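Local coordinates for protein gamma-glutamyl-gamma-aminobutyraldehyde dehydrogenase (Burkholderia cenocepacia, PDB 4LIH) that probably oxidises aldehydes, likely including gamma-glutamyl-gamma-aminobutyraldehyde, to carboxylic acids with NAD(P)+ as the electron acceptor, at residues A15-K20 and L109-T114; A117-G122 and T126-G131. All coordinates share one frame; numbering follows the deposited sequence.

Contact 1: A15-K20 and L109-T114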
# COMPACT_ATOMS: atom_id res chain seq x y z
N ALA A 15 -11.63 -27.15 -41.35
CA ALA A 15 -10.79 -28.10 -42.08
C ALA A 15 -9.33 -28.06 -41.62
O ALA A 15 -8.68 -29.09 -41.49
CB ALA A 15 -10.88 -27.85 -43.60
N ASP A 16 -8.84 -26.85 -41.35
CA ASP A 16 -7.47 -26.64 -40.86
C ASP A 16 -7.29 -27.32 -39.50
O ASP A 16 -6.31 -28.03 -39.28
CB ASP A 16 -7.12 -25.16 -40.69
CG ASP A 16 -6.97 -24.42 -42.02
OD1 ASP A 16 -6.93 -25.06 -43.10
OD2 ASP A 16 -6.89 -23.18 -41.95
N TRP A 17 -8.26 -27.13 -38.60
CA TRP A 17 -8.18 -27.74 -37.27
C TRP A 17 -8.28 -29.25 -37.34
O TRP A 17 -7.55 -29.95 -36.62
CB TRP A 17 -9.24 -27.16 -36.32
CG TRP A 17 -8.97 -25.73 -35.95
CD1 TRP A 17 -9.72 -24.64 -36.27
CD2 TRP A 17 -7.84 -25.23 -35.21
NE1 TRP A 17 -9.15 -23.50 -35.78
CE2 TRP A 17 -7.99 -23.83 -35.12
CE3 TRP A 17 -6.74 -25.84 -34.60
CZ2 TRP A 17 -7.06 -23.01 -34.44
CZ3 TRP A 17 -5.81 -25.03 -33.92
CH2 TRP A 17 -5.99 -23.63 -33.84
N GLN A 18 -9.17 -29.76 -38.19
CA GLN A 18 -9.30 -31.20 -38.39
C GLN A 18 -8.00 -31.81 -38.90
O GLN A 18 -7.58 -32.86 -38.43
CB GLN A 18 -10.43 -31.52 -39.36
CG GLN A 18 -11.82 -31.26 -38.79
CD GLN A 18 -12.93 -31.39 -39.82
OE1 GLN A 18 -12.80 -30.92 -40.95
NE2 GLN A 18 -14.02 -32.03 -39.43
N HIS A 19 -7.35 -31.15 -39.85
CA HIS A 19 -6.06 -31.62 -40.35
C HIS A 19 -4.94 -31.59 -39.29
O HIS A 19 -4.19 -32.54 -39.17
CB HIS A 19 -5.62 -30.81 -41.56
CG HIS A 19 -4.47 -31.44 -42.29
ND1 HIS A 19 -3.18 -30.98 -42.19
CD2 HIS A 19 -4.42 -32.53 -43.09
CE1 HIS A 19 -2.38 -31.74 -42.92
NE2 HIS A 19 -3.11 -32.70 -43.47
N LYS A 20 -4.83 -30.51 -38.53
CA LYS A 20 -3.91 -30.46 -37.41
C LYS A 20 -4.20 -31.59 -36.38
O LYS A 20 -3.29 -32.24 -35.92
CB LYS A 20 -3.95 -29.08 -36.76
CG LYS A 20 -2.81 -28.80 -35.80
CD LYS A 20 -3.02 -27.49 -35.04
CE LYS A 20 -3.15 -26.28 -35.95
NZ LYS A 20 -1.89 -25.87 -36.64
N LEU A 109 -1.77 -25.74 -28.25
CA LEU A 109 -2.34 -25.77 -26.90
C LEU A 109 -3.85 -25.59 -26.97
O LEU A 109 -4.61 -26.22 -26.25
CB LEU A 109 -1.70 -24.69 -26.03
CG LEU A 109 -0.27 -24.93 -25.60
CD1 LEU A 109 0.30 -23.68 -24.94
CD2 LEU A 109 -0.20 -26.13 -24.66
N SER A 110 -4.29 -24.66 -27.80
CA SER A 110 -5.71 -24.46 -28.03
C SER A 110 -6.37 -25.75 -28.55
O SER A 110 -7.45 -26.14 -28.07
CB SER A 110 -5.92 -23.31 -28.98
OG SER A 110 -5.42 -22.11 -28.44
N LEU A 111 -5.73 -26.42 -29.51
CA LEU A 111 -6.31 -27.65 -30.09
C LEU A 111 -6.34 -28.80 -29.08
O LEU A 111 -7.31 -29.54 -29.00
CB LEU A 111 -5.60 -28.02 -31.41
CG LEU A 111 -6.01 -29.35 -32.08
CD1 LEU A 111 -7.45 -29.31 -32.60
CD2 LEU A 111 -5.04 -29.65 -33.21
N LEU A 112 -5.28 -28.96 -28.29
CA LEU A 112 -5.27 -29.94 -27.21
C LEU A 112 -6.42 -29.72 -26.24
O LEU A 112 -7.10 -30.69 -25.89
CB LEU A 112 -3.95 -29.89 -26.44
CG LEU A 112 -2.74 -30.41 -27.16
CD1 LEU A 112 -1.49 -30.01 -26.39
CD2 LEU A 112 -2.83 -31.93 -27.27
N GLU A 113 -6.65 -28.47 -25.83
CA GLU A 113 -7.73 -28.12 -24.89
C GLU A 113 -9.11 -28.42 -25.44
O GLU A 113 -9.99 -28.86 -24.69
CB GLU A 113 -7.67 -26.61 -24.52
CG GLU A 113 -8.43 -26.20 -23.24
CD GLU A 113 -7.60 -26.46 -22.00
OE1 GLU A 113 -6.88 -27.47 -21.95
OE2 GLU A 113 -7.60 -25.64 -21.09
N THR A 114 -9.31 -28.12 -26.72
CA THR A 114 -10.59 -28.31 -27.43
C THR A 114 -10.84 -29.82 -27.61
O THR A 114 -11.93 -30.29 -27.36
CB THR A 114 -10.59 -27.59 -28.80
OG1 THR A 114 -10.69 -26.16 -28.62
CG2 THR A 114 -11.71 -28.08 -29.70

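Contact 2: A117-G122 and T126-G131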
# COMPACT_ATOMS: atom_id res chain seq x y z
N ALA A 117 -11.32 -31.43 -23.73
CA ALA A 117 -12.40 -30.99 -22.83
C ALA A 117 -13.67 -30.55 -23.55
O ALA A 117 -14.64 -30.22 -22.88
CB ALA A 117 -11.88 -29.86 -21.96
N GLY A 118 -13.66 -30.53 -24.89
CA GLY A 118 -14.85 -30.25 -25.73
C GLY A 118 -15.19 -28.79 -25.88
O GLY A 118 -16.27 -28.43 -26.34
N LYS A 119 -14.25 -27.94 -25.48
CA LYS A 119 -14.40 -26.49 -25.49
C LYS A 119 -14.20 -25.86 -26.87
O LYS A 119 -13.19 -26.14 -27.51
CB LYS A 119 -13.37 -25.94 -24.51
CG LYS A 119 -13.64 -26.33 -23.06
CD LYS A 119 -12.37 -26.10 -22.21
CE LYS A 119 -11.93 -24.65 -22.18
NZ LYS A 119 -12.63 -23.85 -21.14
N PRO A 120 -15.14 -25.01 -27.33
CA PRO A 120 -14.98 -24.47 -28.68
C PRO A 120 -13.55 -23.94 -28.98
O PRO A 120 -12.94 -23.26 -28.13
CB PRO A 120 -16.02 -23.33 -28.71
CG PRO A 120 -17.12 -23.81 -27.80
CD PRO A 120 -16.36 -24.50 -26.67
N ILE A 121 -13.05 -24.19 -30.19
CA ILE A 121 -11.76 -23.72 -30.62
C ILE A 121 -11.72 -22.18 -30.72
O ILE A 121 -10.67 -21.58 -30.49
CB ILE A 121 -11.31 -24.42 -31.96
CG1 ILE A 121 -9.83 -24.15 -32.29
CG2 ILE A 121 -12.20 -24.03 -33.11
CD1 ILE A 121 -8.84 -24.89 -31.39
N GLY A 122 -12.86 -21.55 -30.99
CA GLY A 122 -12.96 -20.09 -31.02
C GLY A 122 -12.75 -19.53 -29.59
O GLY A 122 -12.31 -18.39 -29.41
N THR A 126 -8.68 -17.84 -27.87
CA THR A 126 -8.83 -16.46 -27.51
C THR A 126 -9.01 -16.17 -26.01
O THR A 126 -8.66 -15.10 -25.55
CB THR A 126 -10.01 -15.82 -28.25
OG1 THR A 126 -11.24 -16.44 -27.84
CG2 THR A 126 -9.82 -15.97 -29.73
N VAL A 127 -9.56 -17.11 -25.27
CA VAL A 127 -9.81 -16.95 -23.84
C VAL A 127 -8.82 -17.80 -23.07
O VAL A 127 -8.03 -17.27 -22.30
CB VAL A 127 -11.27 -17.31 -23.49
CG1 VAL A 127 -11.47 -17.41 -21.97
CG2 VAL A 127 -12.25 -16.31 -24.13
N ASP A 128 -8.81 -19.12 -23.30
CA ASP A 128 -8.08 -20.04 -22.40
C ASP A 128 -6.54 -19.93 -22.49
O ASP A 128 -5.88 -19.65 -21.50
CB ASP A 128 -8.56 -21.51 -22.63
CG ASP A 128 -10.08 -21.65 -22.45
OD1 ASP A 128 -10.85 -21.28 -23.36
OD2 ASP A 128 -10.51 -22.06 -21.38
N VAL A 129 -5.95 -20.15 -23.67
CA VAL A 129 -4.51 -20.10 -23.79
C VAL A 129 -3.98 -18.63 -23.59
O VAL A 129 -3.14 -18.40 -22.76
CB VAL A 129 -4.05 -20.76 -25.11
CG1 VAL A 129 -2.52 -20.71 -25.21
CG2 VAL A 129 -4.57 -22.23 -25.20
N PRO A 130 -4.55 -17.62 -24.25
CA PRO A 130 -4.03 -16.28 -23.94
C PRO A 130 -4.17 -15.88 -22.46
O PRO A 130 -3.29 -15.19 -21.94
CB PRO A 130 -4.86 -15.35 -24.83
CG PRO A 130 -5.39 -16.21 -25.90
CD PRO A 130 -5.58 -17.58 -25.31
N GLY A 131 -5.26 -16.33 -21.81
CA GLY A 131 -5.52 -16.08 -20.37
C GLY A 131 -4.43 -16.71 -19.52
O GLY A 131 -3.95 -16.12 -18.59
O HOH W 1 -13.31 -20.92 -22.64

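Contact 1: A15-K20 and L109-T114
L111 reaches from helix 106-117 to helix 14-23 and meets two side chains there, W17 and K20. The contact is small, with 178 Å² buried in all, and the closest CA atoms, those of W17 and L111, stay 7.4 Å apart. Side chains therefore do the touching.

The apolar part pairs L111 with the indole of W17. CB of L111 lies 3.9 Å from CZ3 of W17, and CE3 of W17 is almost as close. The six-membered ring is met obliquely at these two atoms. The indole and the leucine lie alongside one another, pointing opposite ways. CD1 of L111 lies 4.1 Å from the backbone O of W17 and about as far from CE3 of the same residue, at the edge of contact range.

The contact packs the N-terminal helix 14-23, the first helix of the model, against helix 106-117 of the aldehyde dehydrogenase fold. The two segments are 89 residues apart in the chain. I121 of helix 121-142 and L12 also touch W17. L342, from a loop, touches L111.

The second kind of contact uses the aliphatic part of a lysine. K20 swings CG to the far side from its own backbone N (chi1 -166°), and the chain is extended as far as CD. CD2 of L111 sits against this stretch. It is 3.5 Å from CD of K20, tight for two carbons, and 3.8 Å from CB of K20. The lysine then bends at chi3 (-59°) and again at chi4. These bends turn its end away from L109-T114, and the side chain also touches D107, earlier on helix 106-117.

Contact 2: A117-G122 and T126-G131
K119 and D128 form a salt bridge across the turn that leads into helix 121-142. This short turn follows helix 106-117 directly and joins two consecutive helices of the aldehyde dehydrogenase fold. G118 leaves the first helix with positive phi, and P120 is the N-cap of the next.

The lysine is not extended. CG lies beside the backbone N, and the chain folds at chi3 (62°) and again at chi4. These bends bring NZ to 2.8 Å from OD2 of D128. K119 reaches across from the turn, and D128 reaches back to it from the helix. NZ comes from above the carboxylate plane, 35° out of it. CE of K119 also lies close to the acid, 3.1 Å from OD2 of D128. Water 1 donates a 2.6 Å hydrogen bond to OD1 of D128 and accepts a weak one from NZ of K119. NZ also donates to the backbone O of N176 and to OD1 of N304. The ammonium group is thus held by several oxygens, which would probably favour its charged form. F177 touches both K119 and D128.

The second link lies within helix 121-142, where the backbone N of T126 has no bond to the turn before and a wider pi-type turn begins. The hydroxyl of T126 sits between its backbone N and carbonyl carbon (chi1 64°). It has a weak hydrogen bond with D123 O. It also donates to G122 O in the carbonyl plane, with OG1 of T126 2.7 Å from that oxygen.

Overall arrangement
Contact 1 is buried, although it lies about 22 Å from the centre of the chain. Contact 2 is only partly buried, although its centre is nearer, at about 12 Å on the same side. Their own centres are 11 Å apart. Contact 1 joins two helices distant in sequence and is mainly carbon against carbon. Contact 2 is local to one connection and is polar, with a buried salt bridge at one end and an exposed threonine at the other. Consecutive helices 106-117 and 121-142 link them. T114 OG1 probably hydrogen-bonds to K119 O at 2.7 Å, and S110 touches V129. I121 packs on W17, so the start of helix 121-142 touches both contacts.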